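Local coordinates for protein enoyl-CoA hydratase (Mycobacterium tuberculosis, PDB 5KJP) that probably hydrates the double bond of trans-2-enoyl-CoA thioesters in fatty acid metabolism, as crotonase-family enoyl-CoA hydratases do, at residues M51-D57 with R99-L105; A121-I127 with R153-R157. All blocks are in the same frame, centred on the assembly; numbering follows the deposited sequence. Where two conformers were deposited one is given.

Interaction 1. Residues M51-D57 with R99-L105; sequences MDQLDGD and RPPTKPL
At the C-terminal end of helix 41-56, the carboxylate of D55 receives the backbone of the loop that leads into strand 105-109. Its two oxygens are shared out between consecutive amides: D55 OD2 takes T102 N at 2.8 Å, nearly straight at 174°, and D55 OD1 takes K103 N at 3.0 Å. Both donors come from the syn side and lie a little over 20° out of the carboxylate plane, so the pair of bonds fixes the rotation of the group. K103 then runs back past L54 in the opposite direction, its chain extended beyond CG (chi2 176°). This reach puts K103 NZ 2.8 Å from L54 O, in the carbonyl plane; the same ammonium also bonds the carbonyl of L60. Beneath the polar layer, L54 CD2 rests on P101 CB at 3.9 Å, while the selenomethionine M51, bent at chi2, sets SE 4.0 Å from P101 CG and its methyl CE 3.6 Å from L105 CD2. L54 and L105 also pack on strand 62-67, and M51 on I28 of strand 25-30. A helix packed on the mixed, largely parallel sheet, with its end tied to the loop entering a strand, is part of the crotonase fold.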
HETATM    1  N   MSE A  51     -25.283  12.696   4.086  1.00 19.97           N
HETATM    2  CA  MSE A  51     -24.919  11.454   3.409  1.00 17.90           C
HETATM    3  C   MSE A  51     -26.170  10.662   3.015  1.00 20.31           C
HETATM    4  O   MSE A  51     -26.205  10.045   1.940  1.00 20.07           O
HETATM    5  CB  MSE A  51     -23.991  10.605   4.288  1.00 17.29           C
HETATM    6  CG  MSE A  51     -22.645  11.258   4.610  1.00 16.66           C
HETATM    7 SE   MSE A  51     -21.719  12.045   3.059  0.64 20.96          SE
HETATM    8  CE  MSE A  51     -20.495  13.212   4.048  1.00 19.03           C
ATOM      9  N   ASP A  52     -27.195  10.686   3.870  1.00 19.11           N
ATOM     10  CA  ASP A  52     -28.479  10.057   3.546  1.00 19.82           C
ATOM     11  C   ASP A  52     -29.094  10.728   2.329  1.00 25.37           C
ATOM     12  O   ASP A  52     -29.650  10.064   1.447  1.00 22.20           O
ATOM     13  CB  ASP A  52     -29.466  10.127   4.721  1.00 26.42           C
ATOM     14  CG  ASP A  52     -29.042   9.270   5.900  1.00 36.10           C
ATOM     15  OD1 ASP A  52     -28.144   8.419   5.734  1.00 35.45           O
ATOM     16  OD2 ASP A  52     -29.613   9.444   6.997  1.00 40.74           O
ATOM     17  N   GLN A  53     -28.993  12.052   2.285  1.00 22.93           N
ATOM     18  CA  GLN A  53     -29.537  12.813   1.169  1.00 23.23           C
ATOM     19  C   GLN A  53     -28.820  12.458  -0.130  1.00 20.76           C
ATOM     20  O   GLN A  53     -29.461  12.213  -1.157  1.00 20.64           O
ATOM     21  CB  GLN A  53     -29.424  14.310   1.432  1.00 25.20           C
ATOM     22  CG  GLN A  53     -29.978  15.174   0.310  1.00 23.57           C
ATOM     23  CD  GLN A  53     -29.833  16.657   0.599  1.00 27.54           C
ATOM     24  OE1 GLN A  53     -29.468  17.053   1.706  1.00 31.05           O
ATOM     25  NE2 GLN A  53     -30.108  17.486  -0.402  1.00 25.36           N
ATOM     26  N   LEU A  54     -27.491  12.447  -0.070  1.00 17.71           N
ATOM     27  CA  LEU A  54     -26.658  12.064  -1.206  1.00 20.40           C
ATOM     28  C   LEU A  54     -27.081  10.719  -1.779  1.00 18.11           C
ATOM     29  O   LEU A  54     -27.381  10.610  -2.965  1.00 16.42           O
ATOM     30  CB  LEU A  54     -25.179  12.003  -0.798  1.00 14.25           C
ATOM     31  CG  LEU A  54     -24.239  11.336  -1.811  1.00 13.39           C
ATOM     32  CD1 LEU A  54     -24.128  12.170  -3.098  1.00 16.18           C
ATOM     33  CD2 LEU A  54     -22.865  11.082  -1.186  1.00 13.01           C
ATOM     34  N   ASP A  55     -27.122   9.700  -0.927  1.00 19.97           N
ATOM     35  CA  ASP A  55     -27.342   8.341  -1.407  1.00 20.74           C
ATOM     36  C   ASP A  55     -28.798   8.109  -1.811  1.00 24.54           C
ATOM     37  O   ASP A  55     -29.081   7.274  -2.671  1.00 24.77           O
ATOM     38  CB  ASP A  55     -26.911   7.321  -0.348  1.00 20.19           C
ATOM     39  CG  ASP A  55     -25.399   7.103  -0.327  1.00 24.47           C
ATOM     40  OD1 ASP A  55     -24.717   7.532  -1.287  1.00 18.21           O
ATOM     41  OD2 ASP A  55     -24.892   6.506   0.646  1.00 20.35           O
ATOM     42  N   GLY A  56     -29.713   8.865  -1.215  1.00 22.77           N
ATOM     43  CA  GLY A  56     -31.132   8.668  -1.461  1.00 23.73           C
ATOM     44  C   GLY A  56     -31.698   9.423  -2.651  1.00 28.83           C
ATOM     45  O   GLY A  56     -32.789   9.109  -3.127  1.00 25.15           O
ATOM     46  N   ASP A  57     -30.969  10.419  -3.138  1.00 23.71           N
ATOM     47  CA  ASP A  57     -31.486  11.288  -4.193  1.00 26.86           C
ATOM     48  C   ASP A  57     -30.907  10.887  -5.547  1.00 28.78           C
ATOM     49  O   ASP A  57     -29.705  10.997  -5.773  1.00 23.56           O
ATOM     50  CB  ASP A  57     -31.164  12.752  -3.871  1.00 28.79           C
ATOM     51  CG  ASP A  57     -31.817  13.737  -4.833  1.00 31.04           C
ATOM     52  OD1 ASP A  57     -32.261  13.343  -5.933  1.00 29.55           O
ATOM     53  OD2 ASP A  57     -31.873  14.931  -4.479  1.00 34.62           O
ATOM     54  N   ARG A  99     -19.985   4.569   8.667  1.00 18.29           N
ATOM     55  CA  ARG A  99     -21.005   4.330   7.654  1.00 22.73           C
ATOM     56  C   ARG A  99     -20.755   5.226   6.441  1.00 22.13           C
ATOM     57  O   ARG A  99     -21.535   6.141   6.168  1.00 21.69           O
ATOM     58  CB  ARG A  99     -22.401   4.579   8.238  1.00 22.59           C
ATOM     59  CG  ARG A  99     -23.560   4.220   7.317  1.00 29.56           C
ATOM     60  CD  ARG A  99     -24.871   4.780   7.843  1.00 38.44           C
ATOM     61  NE  ARG A  99     -25.941   4.675   6.855  1.00 52.48           N
ATOM     62  CZ  ARG A  99     -26.588   3.548   6.563  1.00 69.18           C
ATOM     63  NH1 ARG A  99     -26.280   2.416   7.186  1.00 71.10           N
ATOM     64  NH2 ARG A  99     -27.547   3.555   5.647  1.00 71.40           N
ATOM     65  N   PRO A 100     -19.655   4.975   5.710  1.00 20.97           N
ATOM     66  CA  PRO A 100     -19.328   5.809   4.547  1.00 20.40           C
ATOM     67  C   PRO A 100     -20.420   5.715   3.483  1.00 16.61           C
ATOM     68  O   PRO A 100     -21.056   4.667   3.357  1.00 19.49           O
ATOM     69  CB  PRO A 100     -18.002   5.215   4.038  1.00 24.67           C
ATOM     70  CG  PRO A 100     -17.505   4.331   5.137  1.00 26.30           C
ATOM     71  CD  PRO A 100     -18.706   3.860   5.875  1.00 25.15           C
ATOM     72  N   PRO A 101     -20.643   6.798   2.727  1.00 16.19           N
ATOM     73  CA  PRO A 101     -21.705   6.786   1.716  1.00 18.95           C
ATOM     74  C   PRO A 101     -21.428   5.796   0.589  1.00 20.74           C
ATOM     75  O   PRO A 101     -20.286   5.369   0.392  1.00 15.46           O
ATOM     76  CB  PRO A 101     -21.698   8.223   1.179  1.00 16.35           C
ATOM     77  CG  PRO A 101     -20.291   8.683   1.397  1.00 15.79           C
ATOM     78  CD  PRO A 101     -19.859   8.046   2.694  1.00 16.99           C
ATOM     79  N   THR A 102     -22.480   5.441  -0.138  1.00 18.46           N
ATOM     80  CA  THR A 102     -22.367   4.599  -1.321  1.00 23.63           C
ATOM     81  C   THR A 102     -21.789   5.376  -2.503  1.00 19.45           C
ATOM     82  O   THR A 102     -20.892   4.902  -3.198  1.00 19.05           O
ATOM     83  CB  THR A 102     -23.734   4.024  -1.689  1.00 21.99           C
ATOM     84  OG1 THR A 102     -24.194   3.205  -0.607  1.00 26.00           O
ATOM     85  CG2 THR A 102     -23.659   3.196  -2.974  1.00 23.40           C
ATOM     86  N   LYS A 103     -22.305   6.580  -2.715  1.00 15.23           N
ATOM     87  CA  LYS A 103     -21.833   7.430  -3.803  1.00 15.05           C
ATOM     88  C   LYS A 103     -20.484   8.065  -3.436  1.00 14.70           C
ATOM     89  O   LYS A 103     -20.130   8.114  -2.262  1.00 13.67           O
ATOM     90  CB  LYS A 103     -22.888   8.490  -4.122  1.00 14.80           C
ATOM     91  CG  LYS A 103     -24.157   7.889  -4.719  1.00 16.87           C
ATOM     92  CD  LYS A 103     -25.246   8.939  -4.939  1.00 16.30           C
ATOM     93  CE  LYS A 103     -26.538   8.283  -5.401  1.00 19.88           C
ATOM     94  NZ  LYS A 103     -27.686   9.232  -5.371  1.00 19.95           N
ATOM     95  N   PRO A 104     -19.718   8.535  -4.438  1.00 14.45           N
ATOM     96  CA  PRO A 104     -18.397   9.099  -4.131  1.00 15.74           C
ATOM     97  C   PRO A 104     -18.459  10.367  -3.275  1.00 12.68           C
ATOM     98  O   PRO A 104     -19.352  11.210  -3.417  1.00 12.05           O
ATOM     99  CB  PRO A 104     -17.808   9.410  -5.517  1.00 13.52           C
ATOM    100  CG  PRO A 104     -18.564   8.539  -6.459  1.00 17.12           C
ATOM    101  CD  PRO A 104     -19.952   8.446  -5.892  1.00 15.00           C
ATOM    102  N   LEU A 105     -17.499  10.465  -2.365  1.00 11.22           N
ATOM    103  CA  LEU A 105     -17.364  11.608  -1.487  1.00 10.92           C
ATOM    104  C   LEU A 105     -15.951  12.158  -1.577  1.00 13.29           C
ATOM    105  O   LEU A 105     -14.972  11.425  -1.413  1.00 12.35           O
ATOM    106  CB  LEU A 105     -17.692  11.219  -0.044  1.00 11.58           C
ATOM    107  CG  LEU A 105     -17.470  12.292   1.019  1.00 10.94           C
ATOM    108  CD1 LEU A 105     -18.385  13.505   0.801  1.00 13.61           C
ATOM    109  CD2 LEU A 105     -17.669  11.683   2.403  1.00 12.40           C
TER

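Interaction 2. Residues A121-I127 with R153-R157; sequences ALAADLI and RLPER
In one of its two conformers R157 reaches with its guanidinium into the turn that joins helix 116-123 to strand 126-130 and gathers carbonyl oxygens there. R157 NH1 gives the shortest of the three bonds, to L122 O at 2.8 Å, with the oxygen 19° out of the guanidinium plane. R157 NH2 makes two weak ones, to A121 O at 3.3 Å and to A124 O at 3.2 Å, both well bent. One face of the group carries the L122 methyl CD2 over its centre, D125 O lies above the opposite face toward the rim, and I127 CG1 sits at the edge in plane. Bends at chi2 (-84°) and chi3 of R157 fold the arginine back alongside L122. A positive group placed here would probably offset the partial negative charge of carbonyls ending a helix.

Around this centre L122 makes apolar contacts. L122 CD1 lies 4.1 Å from L154 CB, and L122 CB is equally far from R153 CB. R153 extends from CG to NE along the same helix end, bringing R153 CD to 3.6 Å from L122 O and one guanidinium face over A123 CA; its NH1 is bonded to T97 O. Farther out, L154 packs on helix 160-169, A124 and I127 on strand 105-109, and Y160 of the second subunit on R157. Helix 150-157 lies against the turn between helix 116-123 and strand 126-130.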
ATOM      1  N   ALA A 121     -11.884  12.961   6.732  1.00  9.78           N
ATOM      2  CA  ALA A 121     -11.252  12.959   5.413  1.00 15.81           C
ATOM      3  C   ALA A 121     -10.964  11.530   4.946  1.00 14.88           C
ATOM      4  O   ALA A 121     -11.150  11.207   3.776  1.00 13.11           O
ATOM      5  CB  ALA A 121      -9.964  13.793   5.428  1.00 12.61           C
ATOM      6  N   LEU A 122     -10.522  10.678   5.867  1.00 12.81           N
ATOM      7  CA  LEU A 122     -10.219   9.280   5.546  1.00 13.39           C
ATOM      8  C   LEU A 122     -11.466   8.479   5.194  1.00 14.89           C
ATOM      9  O   LEU A 122     -11.392   7.493   4.462  1.00 15.24           O
ATOM     10  CB  LEU A 122      -9.493   8.606   6.719  1.00 11.55           C
ATOM     11  CG  LEU A 122      -8.042   9.046   6.882  1.00 11.32           C
ATOM     12  CD1 LEU A 122      -7.484   8.554   8.206  1.00 13.04           C
ATOM     13  CD2 LEU A 122      -7.210   8.508   5.718  1.00 13.74           C
ATOM     14  N   ALA A 123     -12.611   8.898   5.722  1.00 14.53           N
ATOM     15  CA  ALA A 123     -13.867   8.222   5.416  1.00 13.48           C
ATOM     16  C   ALA A 123     -14.393   8.628   4.038  1.00 14.37           C
ATOM     17  O   ALA A 123     -15.260   7.957   3.478  1.00 16.13           O
ATOM     18  CB  ALA A 123     -14.903   8.518   6.489  1.00 13.59           C
ATOM     19  N   ALA A 124     -13.877   9.732   3.504  1.00 12.62           N
ATOM     20  CA  ALA A 124     -14.160  10.122   2.125  1.00 11.91           C
ATOM     21  C   ALA A 124     -13.322   9.264   1.178  1.00 16.70           C
ATOM     22  O   ALA A 124     -12.428   8.546   1.615  1.00 14.80           O
ATOM     23  CB  ALA A 124     -13.868  11.610   1.905  1.00 10.48           C
ATOM     24  N   ASP A 125     -13.609   9.338  -0.118  1.00 13.95           N
ATOM     25  CA  ASP A 125     -12.917   8.513  -1.102  1.00 15.49           C
ATOM     26  C   ASP A 125     -11.708   9.218  -1.682  1.00 16.54           C
ATOM     27  O   ASP A 125     -10.718   8.587  -2.053  1.00 17.39           O
ATOM     28  CB  ASP A 125     -13.871   8.141  -2.228  1.00 13.26           C
ATOM     29  CG  ASP A 125     -15.109   7.462  -1.718  1.00 14.52           C
ATOM     30  OD1 ASP A 125     -14.967   6.417  -1.045  1.00 13.63           O
ATOM     31  OD2 ASP A 125     -16.212   7.987  -1.961  1.00 13.05           O
ATOM     32  N   LEU A 126     -11.821  10.534  -1.777  1.00 11.85           N
ATOM     33  CA  LEU A 126     -10.825  11.355  -2.438  1.00  9.23           C
ATOM     34  C   LEU A 126     -10.602  12.596  -1.596  1.00 15.68           C
ATOM     35  O   LEU A 126     -11.528  13.077  -0.932  1.00 12.99           O
ATOM     36  CB  LEU A 126     -11.290  11.742  -3.842  1.00  9.56           C
ATOM     37  CG  LEU A 126     -11.671  10.597  -4.779  1.00 13.03           C
ATOM     38  CD1 LEU A 126     -12.334  11.114  -6.036  1.00 19.74           C
ATOM     39  CD2 LEU A 126     -10.426   9.793  -5.130  1.00 12.93           C
ATOM     40  N   ILE A 127      -9.376  13.109  -1.617  1.00 11.69           N
ATOM     41  CA  ILE A 127      -9.057  14.316  -0.874  1.00  9.54           C
ATOM     42  C   ILE A 127      -8.404  15.364  -1.767  1.00 12.05           C
ATOM     43  O   ILE A 127      -7.400  15.104  -2.438  1.00 13.53           O
ATOM     44  CB  ILE A 127      -8.125  14.014   0.323  1.00 12.69           C
ATOM     45  CG1 ILE A 127      -8.797  13.033   1.295  1.00 11.68           C
ATOM     46  CG2 ILE A 127      -7.735  15.318   1.037  1.00 15.69           C
ATOM     47  CD1 ILE A 127      -7.880  12.540   2.426  1.00 10.79           C
ATOM     48  N   ARG A 153      -7.717   3.138   8.606  1.00 15.51           N
ATOM     49  CA  ARG A 153      -7.672   3.591   7.219  1.00 14.35           C
ATOM     50  C   ARG A 153      -6.351   4.244   6.803  1.00 15.58           C
ATOM     51  O   ARG A 153      -5.906   4.050   5.673  1.00 16.37           O
ATOM     52  CB  ARG A 153      -8.829   4.556   6.954  1.00 14.02           C
ATOM     53  CG  ARG A 153     -10.185   3.859   6.983  1.00 16.50           C
ATOM     54  CD  ARG A 153     -11.358   4.831   6.903  1.00 14.18           C
ATOM     55  NE  ARG A 153     -12.616   4.086   6.831  1.00 18.92           N
ATOM     56  CZ  ARG A 153     -13.692   4.345   7.566  1.00 19.40           C
ATOM     57  NH1 ARG A 153     -13.682   5.343   8.438  1.00 17.21           N
ATOM     58  NH2 ARG A 153     -14.783   3.598   7.425  1.00 18.36           N
ATOM     59  N   LEU A 154      -5.725   5.014   7.692  1.00 11.99           N
ATOM     60  CA  LEU A 154      -4.478   5.684   7.322  1.00 12.23           C
ATOM     61  C   LEU A 154      -3.395   4.724   6.804  1.00 11.44           C
ATOM     62  O   LEU A 154      -2.774   5.025   5.787  1.00 12.95           O
ATOM     63  CB  LEU A 154      -3.923   6.504   8.491  1.00 10.89           C
ATOM     64  CG  LEU A 154      -2.806   7.480   8.107  1.00 10.01           C
ATOM     65  CD1 LEU A 154      -3.263   8.447   7.018  1.00 12.55           C
ATOM     66  CD2 LEU A 154      -2.328   8.240   9.342  1.00 15.10           C
ATOM     67  N   PRO A 155      -3.167   3.572   7.478  1.00 12.33           N
ATOM     68  CA  PRO A 155      -2.146   2.659   6.939  1.00 13.43           C
ATOM     69  C   PRO A 155      -2.514   2.063   5.582  1.00 17.42           C
ATOM     70  O   PRO A 155      -1.669   1.444   4.939  1.00 23.01           O
ATOM     71  CB  PRO A 155      -2.061   1.552   8.000  1.00 17.35           C
ATOM     72  CG  PRO A 155      -2.625   2.164   9.249  1.00 18.83           C
ATOM     73  CD  PRO A 155      -3.724   3.060   8.743  1.00 13.85           C
ATOM     74  N   GLU A 156      -3.754   2.240   5.156  1.00 17.45           N
ATOM     75  CA  GLU A 156      -4.176   1.741   3.856  1.00 24.53           C
ATOM     76  C   GLU A 156      -4.108   2.824   2.788  1.00 17.41           C
ATOM     77  O   GLU A 156      -4.230   2.528   1.601  1.00 21.66           O
ATOM     78  CB  GLU A 156      -5.596   1.185   3.923  1.00 35.58           C
ATOM     79  CG  GLU A 156      -5.767   0.018   4.871  1.00 54.91           C
ATOM     80  CD  GLU A 156      -7.217  -0.431   4.967  1.00 76.58           C
ATOM     81  OE1 GLU A 156      -8.095   0.278   4.427  1.00 82.85           O
ATOM     82  OE2 GLU A 156      -7.474  -1.490   5.572  1.00 76.63           O
ATOM     83  N   ARG A 157      -3.914   4.071   3.205  1.00 15.64           N
ATOM     84  CA  ARG A 157      -3.904   5.199   2.277  0.55 13.50           C
ATOM     85  C   ARG A 157      -2.489   5.698   1.993  1.00 15.00           C
ATOM     86  O   ARG A 157      -2.211   6.207   0.911  1.00 14.68           O
ATOM     87  CB  ARG A 157      -4.756   6.345   2.826  0.55 15.16           C
ATOM     88  CG  ARG A 157      -6.259   6.071   2.822  0.55 17.03           C
ATOM     89  CD  ARG A 157      -6.897   6.382   1.464  0.55 11.82           C
ATOM     90  NE  ARG A 157      -7.562   7.689   1.434  0.55 18.00           N
ATOM     91  CZ  ARG A 157      -8.761   7.936   1.963  0.55 18.76           C
ATOM     92  NH1 ARG A 157      -9.425   6.963   2.575  0.55 12.07           N
ATOM     93  NH2 ARG A 157      -9.294   9.159   1.888  0.55 10.28           N
TER

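In the fold
Both contacts illustrate how a charged side chain can secure main chain where a helix ends, but with different chemistry: interaction 1 uses both signs of charge, interaction 2 a single cation. In interaction 1 an aspartate of the helix accepts loop amides and a loop lysine answers at a helix carbonyl, in a partly buried setting; in interaction 2 an arginine from another helix collects carbonyls, and every touching residue is buried. They hold different helices yet meet at neighbouring parallel strands: 105-109, entered from interaction 1, pairs with 126-130, entered from interaction 2. L105 O probably accepts hydrogen bonds from D125 N and L126 N, and D125 OD2 accepts the L105 amide. K216 links both, bonding P101 O, K103 O and the D125 carboxylate.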